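Local coordinates for protein putative NAD(P)H-flavin oxidoreductase (Neisseria meningitidis serogroup A / serotype 4A, PDB 6WT2) that binds flavin mononucleotide and is probably an NAD(P)H-dependent nitroreductase of the NfsB type, a group that includes chloramphenicol reductases, at residues I132-L135 / A140-D143; R180-S183 / G187-D190; A68-S73 / D78-A83; N155-A160 / S167-G172. One frame throughout, in Å; residues are numbered along the deposited sequence.

Overall arrangement
From the N terminus the order is contact 3, contact 1, contact 4, contact 2; each closes a short local loop, and none nests in or crosses another. Contact 3 joins helix 63-69 to the short helix 79-82 ahead of strand 85-92, around a loop holding the FMN-binding Gly-75. Contact 1 folds the connection after helix 114-131 onto the start of helix 138-162. Contact 4 sets a later part of that helix against strand 166-170, the outermost strand on that side of the chain's sheet, beside the flavin. Contact 2 finishes helix 175-185 before strand 194-203. Contacts 2 and 3 touch where Val-181 packs on Ala-68, Ile-69 and Phe-72; contacts 1, 2 and 4 reach the second subunit.

Contact 1 of 4, residues I132-L135 / A140-D143; sequences IKIL and ALFD
Ile-134 and Leu-141 carry this contact, an apolar one without a hydrogen bond between the two segments. Their side chains cross at about a right angle, and the terminal methyls CD1 of Ile-134 and CD1 of Leu-141 meet at 3.7 Å. The isoleucine has CG1 between its own backbone N and carbonyl carbon (chi1 58°), which sends the CD1 branch to Leu-141 and leaves the other methyl, CG2, 4.1 Å from CB of Ala-140. A looser touch joins CD2 of Leu-135 to CD2 of Leu-141 at 4.3 Å. Side chain also meets backbone: CB of Leu-141 lies 3.6 Å from the carbonyl O of Ile-134. The polar bonds go to neighbours outside the two segments. Ile-134 has a backbone hydrogen bond with Gln-128 of helix 114-131, a residue that the Leu-141 side chain also touches, while Lys-133 O accepts from Arg-139 of the second subunit. Asp-143 makes a salt bridge to Arg-147 of that subunit, so the dimer interface runs alongside. Lys-133, with positive phi, is where helix 114-131 gives way to loop, and the chain then turns back to start helix 138-162: a loop joining two helices, whose apolar residues pack it against the first turn of the second.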
loop_
_atom_site.group_PDB
_atom_site.type_symbol
_atom_site.label_atom_id
_atom_site.label_comp_id
_atom_site.label_asym_id
_atom_site.label_seq_id
_atom_site.Cartn_x
_atom_site.Cartn_y
_atom_site.Cartn_z
ATOM N N ILE A 132 1.065 1.826 18.122
ATOM C CA ILE A 132 0.304 1.033 17.165
ATOM C C ILE A 132 -0.108 -0.307 17.765
ATOM O O ILE A 132 -1.004 -0.964 17.223
ATOM C CB ILE A 132 1.112 0.882 15.860
ATOM C CG1 ILE A 132 0.239 0.385 14.711
ATOM C CG2 ILE A 132 2.397 0.004 16.062
ATOM C CD1 ILE A 132 0.857 0.659 13.351
ATOM N N LYS A 133 0.518 -0.724 18.871
ATOM C CA LYS A 133 0.065 -1.845 19.700
ATOM C C LYS A 133 0.012 -3.152 18.901
ATOM O O LYS A 133 -1.047 -3.736 18.675
ATOM C CB LYS A 133 -1.302 -1.541 20.327
ATOM C CG LYS A 133 -1.274 -0.461 21.382
ATOM C CD LYS A 133 -2.564 -0.449 22.183
ATOM C CE LYS A 133 -2.281 -0.067 23.620
ATOM N NZ LYS A 133 -1.153 -0.881 24.162
ATOM N N ILE A 134 1.196 -3.618 18.505
ATOM C CA ILE A 134 1.305 -4.835 17.713
ATOM C C ILE A 134 2.191 -5.887 18.377
ATOM O O ILE A 134 2.504 -6.899 17.756
ATOM C CB ILE A 134 1.803 -4.530 16.285
ATOM C CG1 ILE A 134 3.164 -3.809 16.326
ATOM C CG2 ILE A 134 0.758 -3.746 15.503
ATOM C CD1 ILE A 134 3.776 -3.565 14.952
ATOM N N LEU A 135 2.600 -5.677 19.630
ATOM C CA LEU A 135 3.491 -6.613 20.315
ATOM C C LEU A 135 2.768 -7.656 21.159
ATOM O O LEU A 135 3.429 -8.510 21.759
ATOM C CB LEU A 135 4.472 -5.859 21.213
ATOM C CG LEU A 135 5.560 -5.070 20.505
ATOM C CD1 LEU A 135 6.761 -4.958 21.415
ATOM C CD2 LEU A 135 5.932 -5.734 19.189
ATOM N N ALA A 140 -0.876 -9.479 14.453
ATOM C CA ALA A 140 -0.862 -8.027 14.276
ATOM C C ALA A 140 0.511 -7.548 13.829
ATOM O O ALA A 140 0.624 -6.659 12.975
ATOM C CB ALA A 140 -1.279 -7.330 15.569
ATOM N N LEU A 141 1.567 -8.139 14.388
ATOM C CA LEU A 141 2.920 -7.834 13.944
ATOM C C LEU A 141 3.120 -8.204 12.477
ATOM O O LEU A 141 3.704 -7.429 11.712
ATOM C CB LEU A 141 3.911 -8.566 14.846
ATOM C CG LEU A 141 5.382 -8.190 14.968
ATOM C CD1 LEU A 141 5.664 -6.698 15.006
ATOM C CD2 LEU A 141 5.885 -8.830 16.250
ATOM N N PHE A 142 2.647 -9.386 12.063
ATOM C CA PHE A 142 2.760 -9.773 10.658
ATOM C C PHE A 142 1.938 -8.843 9.769
ATOM O O PHE A 142 2.389 -8.435 8.690
ATOM C CB PHE A 142 2.323 -11.234 10.486
ATOM C CG PHE A 142 2.248 -11.693 9.043
ATOM C CD1 PHE A 142 3.396 -11.802 8.269
ATOM C CD2 PHE A 142 1.029 -12.036 8.475
ATOM C CE1 PHE A 142 3.329 -12.231 6.951
ATOM C CE2 PHE A 142 0.953 -12.470 7.156
ATOM C CZ PHE A 142 2.096 -12.561 6.393
ATOM N N ASP A 143 0.728 -8.487 10.214
ATOM C CA ASP A 143 -0.129 -7.598 9.432
ATOM C C ASP A 143 0.489 -6.212 9.269
ATOM O O ASP A 143 0.306 -5.574 8.223
ATOM C CB ASP A 143 -1.514 -7.518 10.080
ATOM C CG ASP A 143 -2.465 -8.627 9.583
ATOM O OD1 ASP A 143 -2.111 -9.340 8.609
ATOM O OD2 ASP A 143 -3.573 -8.783 10.157
#

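Contact 2 of 4, residues R180-S183 / G187-D190; sequences RVLS and GLFD
Ser-183 OG donates to Phe-189 O at 2.8 Å, arriving 24° out of the carbonyl plane; the hydroxyl stands opposite the serine N (chi1 168°), which turns it from the helix to the loop. The backbone bond from Leu-188 N to Leu-182 O is nearly as short, 3.0 Å, with an N-H...O angle of 162°, and lies in the carbonyl plane. Gly-187 N adds only a weak bond to Ser-183 O, while the glycine CA sits 3.2 Å from that same oxygen in a CA-H...O contact. Together these bonds finish helix 175-185: a turn at 180-183 widens to pi type, and Gly-187 takes positive phi as the first residue beyond the helix, swinging the chain back along the helix end toward strand 194-203. Ser-183 also packs with its methylene. CB lies over one face of the Phe-189 ring, 3.8 Å from the centroid, a CH-pi contact displaced toward the rim. Leu-182 CB meets CE2 of the same ring at 3.7 Å, and its CD2 touches Leu-188 CD1 at 4.0 Å. Further out, Leu-182 rests on Ile-65 and Val-88, Phe-189 on Leu-90 of the sheet, and Leu-188 on Ala-224 of the second subunit.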
loop_
_atom_site.group_PDB
_atom_site.type_symbol
_atom_site.label_atom_id
_atom_site.label_comp_id
_atom_site.label_asym_id
_atom_site.label_seq_id
_atom_site.Cartn_x
_atom_site.Cartn_y
_atom_site.Cartn_z
ATOM N N ARG A 180 2.116 -23.278 1.620
ATOM C CA ARG A 180 2.509 -24.686 1.578
ATOM C C ARG A 180 3.264 -25.016 0.291
ATOM O O ARG A 180 4.319 -25.657 0.325
ATOM C CB ARG A 180 1.277 -25.579 1.722
ATOM C CG ARG A 180 1.506 -27.043 1.323
ATOM C CD ARG A 180 0.199 -27.823 1.298
ATOM N NE ARG A 180 -0.506 -27.703 0.018
ATOM C CZ ARG A 180 -1.815 -27.885 -0.145
ATOM N NH1 ARG A 180 -2.583 -28.184 0.896
ATOM N NH2 ARG A 180 -2.360 -27.757 -1.349
ATOM N N VAL A 181 2.746 -24.569 -0.854
ATOM C CA VAL A 181 3.364 -24.892 -2.137
ATOM C C VAL A 181 4.671 -24.124 -2.327
ATOM O O VAL A 181 5.707 -24.704 -2.685
ATOM C CB VAL A 181 2.375 -24.617 -3.290
ATOM C CG1 VAL A 181 3.106 -24.675 -4.631
ATOM C CG2 VAL A 181 1.223 -25.619 -3.266
ATOM N N LEU A 182 4.647 -22.805 -2.119
ATOM C CA LEU A 182 5.850 -22.017 -2.375
ATOM C C LEU A 182 6.964 -22.350 -1.393
ATOM O O LEU A 182 8.137 -22.437 -1.783
ATOM C CB LEU A 182 5.533 -20.525 -2.306
ATOM C CG LEU A 182 4.581 -19.972 -3.359
ATOM C CD1 LEU A 182 4.506 -18.451 -3.217
ATOM C CD2 LEU A 182 5.020 -20.356 -4.764
ATOM N N SER A 183 6.631 -22.518 -0.112
ATOM C CA SER A 183 7.669 -22.782 0.878
ATOM C C SER A 183 7.905 -24.269 1.111
ATOM O O SER A 183 9.057 -24.697 1.256
ATOM C CB SER A 183 7.318 -22.131 2.212
ATOM O OG SER A 183 8.197 -22.640 3.195
ATOM N N GLY A 187 10.412 -24.984 -1.615
ATOM C CA GLY A 187 11.515 -24.523 -0.785
ATOM C C GLY A 187 12.022 -23.138 -1.125
ATOM O O GLY A 187 13.231 -22.890 -1.055
ATOM N N LEU A 188 11.120 -22.222 -1.476
ATOM C CA LEU A 188 11.533 -20.897 -1.928
ATOM C C LEU A 188 11.844 -19.962 -0.768
ATOM O O LEU A 188 12.615 -19.013 -0.942
ATOM C CB LEU A 188 10.452 -20.272 -2.812
ATOM C CG LEU A 188 10.072 -21.080 -4.059
ATOM C CD1 LEU A 188 8.989 -20.358 -4.840
ATOM C CD2 LEU A 188 11.290 -21.344 -4.924
ATOM N N PHE A 189 11.254 -20.195 0.405
ATOM C CA PHE A 189 11.530 -19.350 1.559
ATOM C C PHE A 189 11.238 -20.126 2.834
ATOM O O PHE A 189 10.545 -21.146 2.821
ATOM C CB PHE A 189 10.722 -18.038 1.517
ATOM C CG PHE A 189 9.218 -18.228 1.540
ATOM C CD1 PHE A 189 8.524 -18.278 2.745
ATOM C CD2 PHE A 189 8.502 -18.331 0.360
ATOM C CE1 PHE A 189 7.149 -18.445 2.774
ATOM C CE2 PHE A 189 7.124 -18.490 0.373
ATOM C CZ PHE A 189 6.439 -18.551 1.584
ATOM N N ASP A 190 11.782 -19.617 3.939
ATOM C CA ASP A 190 11.549 -20.168 5.271
ATOM C C ASP A 190 10.230 -19.622 5.816
ATOM O O ASP A 190 10.133 -18.434 6.147
ATOM C CB ASP A 190 12.715 -19.800 6.185
ATOM C CG ASP A 190 12.612 -20.421 7.559
ATOM O OD1 ASP A 190 11.498 -20.773 7.997
ATOM O OD2 ASP A 190 13.669 -20.548 8.214
#

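Contact 3 of 4, residues A68-S73 / D78-A83; sequences AIKPFS and DALDTA
Lys-70 NZ and Asp-81 OD1 form a salt bridge at 2.6 Å, the ammonium using the syn lone pair of OD1, on the side of the other carboxylate oxygen. The lysine chain runs out extended, then bends at chi3 (-61°) and meets the aspartate side chain at about a right angle. Beneath this polar link Leu-80 reaches from its turn to the other one. Leu-80 CD1 lies 3.6 Å from Lys-70 CA and 4.0 Å from Ser-73 CB, while Leu-80 CD2 meets Ile-69 CD1 at 4.1 Å; Leu-86 of strand 85-92 packs on both Leu-80 and Ile-69. The turn that presents these groups is shaped around Ile-69 O. Ser-73 OG donates to it at 2.8 Å from well above the carbonyl plane, Phe-72 N reaches it from the opposite face at 3.2 Å, and the Phe-72 ring sets one face over it. This ties the end of helix 63-69 to the loop that leads to the FMN-binding Gly-75. Arg-66 of helix 63-69 bonds to Ala-83 O, linking that helix to the end of the weakly bonded helix about 79-82. The ammonium of Lys-70 has a second partner, Gln-67 OE1, which probably restricts where NZ can sit. With Asp-81 exposed and Leu-80 buried, the charge pair lies at the outer side of an apolar contact, where solvent probably weakens its attraction.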
loop_
_atom_site.group_PDB
_atom_site.type_symbol
_atom_site.label_atom_id
_atom_site.label_comp_id
_atom_site.label_asym_id
_atom_site.label_seq_id
_atom_site.Cartn_x
_atom_site.Cartn_y
_atom_site.Cartn_z
ATOM N N ALA A 68 1.125 -25.492 -10.303
ATOM C CA ALA A 68 0.894 -26.055 -8.976
ATOM C C ALA A 68 -0.031 -25.183 -8.133
ATOM O O ALA A 68 -0.760 -25.704 -7.282
ATOM C CB ALA A 68 2.220 -26.254 -8.249
ATOM N N ILE A 69 -0.010 -23.861 -8.341
ATOM C CA ILE A 69 -0.845 -22.975 -7.537
ATOM C C ILE A 69 -2.182 -22.684 -8.200
ATOM O O ILE A 69 -3.112 -22.216 -7.526
ATOM C CB ILE A 69 -0.101 -21.658 -7.217
ATOM C CG1 ILE A 69 0.259 -20.901 -8.498
ATOM C CG2 ILE A 69 1.142 -21.930 -6.371
ATOM C CD1 ILE A 69 1.029 -19.625 -8.259
ATOM N N LYS A 70 -2.324 -22.988 -9.483
ATOM C CA LYS A 70 -3.572 -22.702 -10.185
ATOM C C LYS A 70 -4.823 -23.283 -9.526
ATOM O O LYS A 70 -5.827 -22.553 -9.443
ATOM C CB LYS A 70 -3.442 -23.188 -11.636
ATOM C CG LYS A 70 -4.718 -22.999 -12.453
ATOM C CD LYS A 70 -4.600 -23.603 -13.839
ATOM C CE LYS A 70 -3.480 -22.963 -14.642
ATOM N NZ LYS A 70 -3.301 -23.669 -15.954
ATOM N N PRO A 71 -4.845 -24.534 -9.040
ATOM C CA PRO A 71 -6.100 -25.086 -8.497
ATOM C C PRO A 71 -6.692 -24.304 -7.336
ATOM O O PRO A 71 -7.903 -24.411 -7.107
ATOM C CB PRO A 71 -5.700 -26.502 -8.057
ATOM C CG PRO A 71 -4.516 -26.827 -8.875
ATOM C CD PRO A 71 -3.770 -25.548 -9.029
ATOM N N PHE A 72 -5.903 -23.531 -6.587
ATOM C CA PHE A 72 -6.461 -22.738 -5.497
ATOM C C PHE A 72 -6.305 -21.239 -5.721
ATOM O O PHE A 72 -6.508 -20.455 -4.785
ATOM C CB PHE A 72 -5.837 -23.148 -4.157
ATOM C CG PHE A 72 -4.331 -23.091 -4.127
ATOM C CD1 PHE A 72 -3.667 -21.892 -3.903
ATOM C CD2 PHE A 72 -3.580 -24.249 -4.296
ATOM C CE1 PHE A 72 -2.262 -21.847 -3.880
ATOM C CE2 PHE A 72 -2.174 -24.211 -4.260
ATOM C CZ PHE A 72 -1.527 -23.007 -4.049
ATOM N N SER A 73 -5.966 -20.815 -6.935
ATOM C CA SER A 73 -5.744 -19.401 -7.208
ATOM C C SER A 73 -6.798 -18.844 -8.159
ATOM O O SER A 73 -6.468 -18.281 -9.209
ATOM C CB SER A 73 -4.344 -19.199 -7.784
ATOM O OG SER A 73 -3.365 -19.504 -6.806
ATOM N N ASP A 78 -6.852 -17.684 -15.057
ATOM C CA ASP A 78 -6.531 -17.523 -16.469
ATOM C C ASP A 78 -5.189 -16.824 -16.669
ATOM O O ASP A 78 -4.480 -17.119 -17.636
ATOM C CB ASP A 78 -7.660 -16.769 -17.172
ATOM C CG ASP A 78 -8.958 -17.579 -17.234
ATOM O OD1 ASP A 78 -8.891 -18.816 -17.427
ATOM O OD2 ASP A 78 -10.053 -16.984 -17.099
ATOM N N ALA A 79 -4.813 -15.915 -15.764
ATOM C CA ALA A 79 -3.576 -15.165 -15.930
ATOM C C ALA A 79 -2.345 -16.032 -15.698
ATOM O O ALA A 79 -1.263 -15.713 -16.202
ATOM C CB ALA A 79 -3.544 -13.976 -14.977
ATOM N N LEU A 80 -2.480 -17.110 -14.918
ATOM C CA LEU A 80 -1.352 -18.009 -14.691
ATOM C C LEU A 80 -0.866 -18.645 -15.989
ATOM O O LEU A 80 0.314 -19.008 -16.101
ATOM C CB LEU A 80 -1.744 -19.071 -13.667
ATOM C CG LEU A 80 -1.810 -18.490 -12.255
ATOM C CD1 LEU A 80 -2.455 -19.442 -11.272
ATOM C CD2 LEU A 80 -0.405 -18.113 -11.794
ATOM N N ASP A 81 -1.747 -18.767 -16.983
ATOM C CA ASP A 81 -1.356 -19.278 -18.287
ATOM C C ASP A 81 -0.835 -18.201 -19.229
ATOM O O ASP A 81 -0.079 -18.518 -20.151
ATOM C CB ASP A 81 -2.537 -19.990 -18.950
ATOM C CG ASP A 81 -3.045 -21.157 -18.128
ATOM O OD1 ASP A 81 -2.211 -21.830 -17.487
ATOM O OD2 ASP A 81 -4.274 -21.403 -18.128
ATOM N N THR A 82 -1.200 -16.939 -19.027
ATOM C CA THR A 82 -0.948 -15.927 -20.040
ATOM C C THR A 82 -0.078 -14.771 -19.580
ATOM O O THR A 82 0.463 -14.066 -20.437
ATOM C CB THR A 82 -2.275 -15.353 -20.574
ATOM O OG1 THR A 82 -2.963 -14.637 -19.535
ATOM C CG2 THR A 82 -3.182 -16.485 -21.117
ATOM N N ALA A 83 0.049 -14.535 -18.279
ATOM C CA ALA A 83 0.816 -13.384 -17.806
ATOM C C ALA A 83 2.297 -13.550 -18.125
ATOM O O ALA A 83 2.843 -14.655 -18.071
ATOM C CB ALA A 83 0.629 -13.184 -16.295
#

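Contact 4 of 4, residues N155-A160 / S167-G172; sequences NMMTGA and SCPVEG. With FMN (flavin mononucleotide), chain G; NIO (nicotinic acid), chain H.
Helix 155-160 and strand 167-170 run almost antiparallel, at 166°, with their axes 8.9 Å apart at closest approach. In the FMN-dependent nitroreductase fold, helix 138-162 packs against strand 166-170, and the end of that strand lines one side of the flavin pocket. Met-157, a selenomethionine here, spans the gap. Its chain is extended as far as SE and then bends (chi3 -55°), crossing the Pro-169 ring at about a right angle with SE 3.4 Å from Pro-169 CG. The same CG also lies 3.4 Å from FMN C9, placing the proline between the selenium and the dimethylbenzene part of the flavin. Near the start of the strand, Met-157 CB meets Ser-167 OG at 3.5 Å. A water bridges helix and strand: it donates to the carbonyl Met-157 O and accepts from the hydroxyl Ser-167 OG, satisfying a buried hydroxyl. The Glu-171 carboxylate is held by Tyr-150 and, from the second subunit, by Ser-49, Trp-144 and Gln-148, so the pocket is built at the dimer interface; Glu-171 CG packs near FMN C6. Backbone N-H groups grip the flavin. Gly-172 CA touches the bound nicotinic acid at C5, 3.4 Å away, and Gly-172 N donates to FMN O4 at 2.8 Å. The straighter bond goes to the redox-active edge of the flavin: Glu-171 N to FMN N5, 3.0 Å, with an N-H...N angle of 158°.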
loop_
_atom_site.group_PDB
_atom_site.type_symbol
_atom_site.label_atom_id
_atom_site.label_comp_id
_atom_site.label_asym_id
_atom_site.label_seq_id
_atom_site.Cartn_x
_atom_site.Cartn_y
_atom_site.Cartn_z
ATOM N N ASN A 155 3.143 0.896 -5.915
ATOM C CA ASN A 155 4.153 1.607 -6.696
ATOM C C ASN A 155 4.576 0.822 -7.933
ATOM O O ASN A 155 4.721 1.394 -9.019
ATOM C CB ASN A 155 5.368 1.911 -5.826
ATOM C CG ASN A 155 5.157 3.108 -4.931
ATOM O OD1 ASN A 155 4.343 3.998 -5.231
ATOM N ND2 ASN A 155 5.916 3.167 -3.840
HETATM N N MSE A 156 4.788 -0.479 -7.793
HETATM C CA MSE A 156 5.151 -1.297 -8.942
HETATM C C MSE A 156 4.068 -1.276 -10.030
HETATM O O MSE A 156 4.373 -1.113 -11.218
HETATM C CB MSE A 156 5.443 -2.723 -8.483
HETATM C CG MSE A 156 6.735 -2.796 -7.691
HETATM SE SE MSE A 156 6.906 -4.457 -6.717
HETATM C CE MSE A 156 6.914 -5.634 -8.255
HETATM N N MSE A 157 2.807 -1.407 -9.638
HETATM C CA MSE A 157 1.720 -1.413 -10.633
HETATM C C MSE A 157 1.505 -0.065 -11.312
HETATM O O MSE A 157 1.272 0.015 -12.520
HETATM C CB MSE A 157 0.417 -1.859 -9.990
HETATM C CG MSE A 157 0.455 -3.301 -9.545
HETATM SE SE MSE A 157 -1.277 -3.841 -8.930
HETATM C CE MSE A 157 -1.519 -2.429 -7.578
ATOM N N THR A 158 1.588 1.007 -10.530
ATOM C CA THR A 158 1.456 2.337 -11.112
ATOM C C THR A 158 2.610 2.636 -12.058
ATOM O O THR A 158 2.399 3.047 -13.211
ATOM C CB THR A 158 1.372 3.380 -10.002
ATOM O OG1 THR A 158 0.137 3.191 -9.299
ATOM C CG2 THR A 158 1.420 4.797 -10.594
ATOM N N GLY A 159 3.839 2.410 -11.590
ATOM C CA GLY A 159 4.992 2.666 -12.431
ATOM C C GLY A 159 4.974 1.835 -13.699
ATOM O O GLY A 159 5.246 2.341 -14.786
ATOM N N ALA A 160 4.671 0.540 -13.568
ATOM C CA ALA A 160 4.493 -0.307 -14.751
ATOM C C ALA A 160 3.502 0.301 -15.733
ATOM O O ALA A 160 3.784 0.426 -16.934
ATOM C CB ALA A 160 4.006 -1.693 -14.336
ATOM N N SER A 167 -1.079 -4.753 -15.491
ATOM C CA SER A 167 -0.923 -5.530 -14.267
ATOM C C SER A 167 -2.293 -5.851 -13.682
ATOM O O SER A 167 -3.328 -5.389 -14.171
ATOM C CB SER A 167 -0.053 -4.783 -13.245
ATOM O OG SER A 167 -0.613 -3.512 -12.950
ATOM N N CYS A 168 -2.285 -6.676 -12.627
ATOM C CA CYS A 168 -3.484 -6.924 -11.796
ATOM C C CYS A 168 -2.997 -7.273 -10.394
ATOM O O CYS A 168 -2.134 -8.158 -10.258
ATOM C CB CYS A 168 -4.367 -8.057 -12.327
ATOM S SG CYS A 168 -6.007 -8.180 -11.504
ATOM N N PRO A 169 -3.501 -6.611 -9.355
ATOM C CA PRO A 169 -3.237 -7.070 -7.986
ATOM C C PRO A 169 -4.108 -8.282 -7.685
ATOM O O PRO A 169 -5.203 -8.432 -8.232
ATOM C CB PRO A 169 -3.638 -5.863 -7.117
ATOM C CG PRO A 169 -4.413 -4.894 -8.058
ATOM C CD PRO A 169 -4.547 -5.572 -9.402
ATOM N N VAL A 170 -3.613 -9.167 -6.815
ATOM C CA VAL A 170 -4.285 -10.452 -6.610
ATOM C C VAL A 170 -4.260 -10.841 -5.136
ATOM O O VAL A 170 -3.182 -11.071 -4.566
ATOM C CB VAL A 170 -3.663 -11.587 -7.447
ATOM C CG1 VAL A 170 -4.386 -12.908 -7.143
ATOM C CG2 VAL A 170 -3.744 -11.276 -8.943
ATOM N N GLU A 171 -5.451 -10.966 -4.538
ATOM C CA GLU A 171 -5.651 -11.622 -3.253
ATOM C C GLU A 171 -6.445 -12.910 -3.382
ATOM O O GLU A 171 -6.601 -13.626 -2.386
ATOM C CB GLU A 171 -6.391 -10.696 -2.264
ATOM C CG GLU A 171 -5.519 -9.645 -1.593
ATOM C CD GLU A 171 -6.368 -8.647 -0.800
ATOM O OE1 GLU A 171 -7.609 -8.802 -0.799
ATOM O OE2 GLU A 171 -5.811 -7.717 -0.186
ATOM N N GLY A 172 -6.954 -13.218 -4.574
ATOM C CA GLY A 172 -7.878 -14.322 -4.736
ATOM C C GLY A 172 -7.209 -15.682 -4.800
ATOM O O GLY A 172 -7.197 -16.339 -5.847
HETATM N N1 FMN G . -8.777 -8.774 -9.342
HETATM C C2 FMN G . -8.976 -10.078 -9.663
HETATM O O2 FMN G . -9.519 -10.340 -10.759
HETATM N N3 FMN G . -8.584 -11.092 -8.871
HETATM C C4 FMN G . -8.036 -10.891 -7.664
HETATM O O4 FMN G . -7.603 -11.831 -6.959
HETATM C C4A FMN G . -7.807 -9.501 -7.236
HETATM N N5 FMN G . -7.351 -9.234 -5.998
HETATM C C5A FMN G . -7.053 -7.954 -5.650
HETATM C C6 FMN G . -6.278 -7.722 -4.510
HETATM C C7 FMN G . -5.976 -6.417 -4.150
HETATM C C7M FMN G . -5.152 -6.132 -2.915
HETATM C C8 FMN G . -6.424 -5.287 -5.002
HETATM C C8M FMN G . -5.990 -3.883 -4.654
HETATM C C9 FMN G . -7.135 -5.522 -6.173
HETATM C C9A FMN G . -7.407 -6.829 -6.560
HETATM N N10 FMN G . -8.087 -7.092 -7.770
HETATM C C10 FMN G . -8.338 -8.427 -8.111
HETATM C "C1'" FMN G . -8.467 -5.998 -8.674
HETATM C "C2'" FMN G . -9.730 -5.259 -8.208
HETATM O "O2'" FMN G . -10.927 -6.039 -8.465
HETATM C "C3'" FMN G . -9.734 -3.906 -8.914
HETATM O "O3'" FMN G . -8.586 -3.160 -8.462
HETATM C "C4'" FMN G . -10.972 -3.036 -8.669
HETATM O "O4'" FMN G . -12.141 -3.737 -9.077
HETATM C "C5'" FMN G . -10.864 -1.723 -9.429
HETATM O "O5'" FMN G . -10.709 -1.950 -10.826
HETATM P P FMN G . -9.439 -1.291 -11.571
HETATM O O1P FMN G . -8.301 -1.758 -10.696
HETATM O O2P FMN G . -9.381 -1.821 -12.974
HETATM O O3P FMN G . -9.576 0.203 -11.504
HETATM N N NIO H . -11.064 -12.368 -5.727
HETATM C C1 NIO H . -11.367 -11.331 -6.514
HETATM C C2 NIO H . -11.134 -10.037 -6.072
HETATM C C3 NIO H . -10.583 -9.808 -4.821
HETATM C C4 NIO H . -10.288 -10.901 -4.027
HETATM C C5 NIO H . -10.538 -12.177 -4.510
HETATM C C6 NIO H . -11.471 -8.878 -6.949
HETATM O O1 NIO H . -11.057 -7.764 -6.611
HETATM O O2 NIO H . -12.145 -9.063 -7.982
HETATM O O HOH W 1 0.229 -1.734 -14.500
#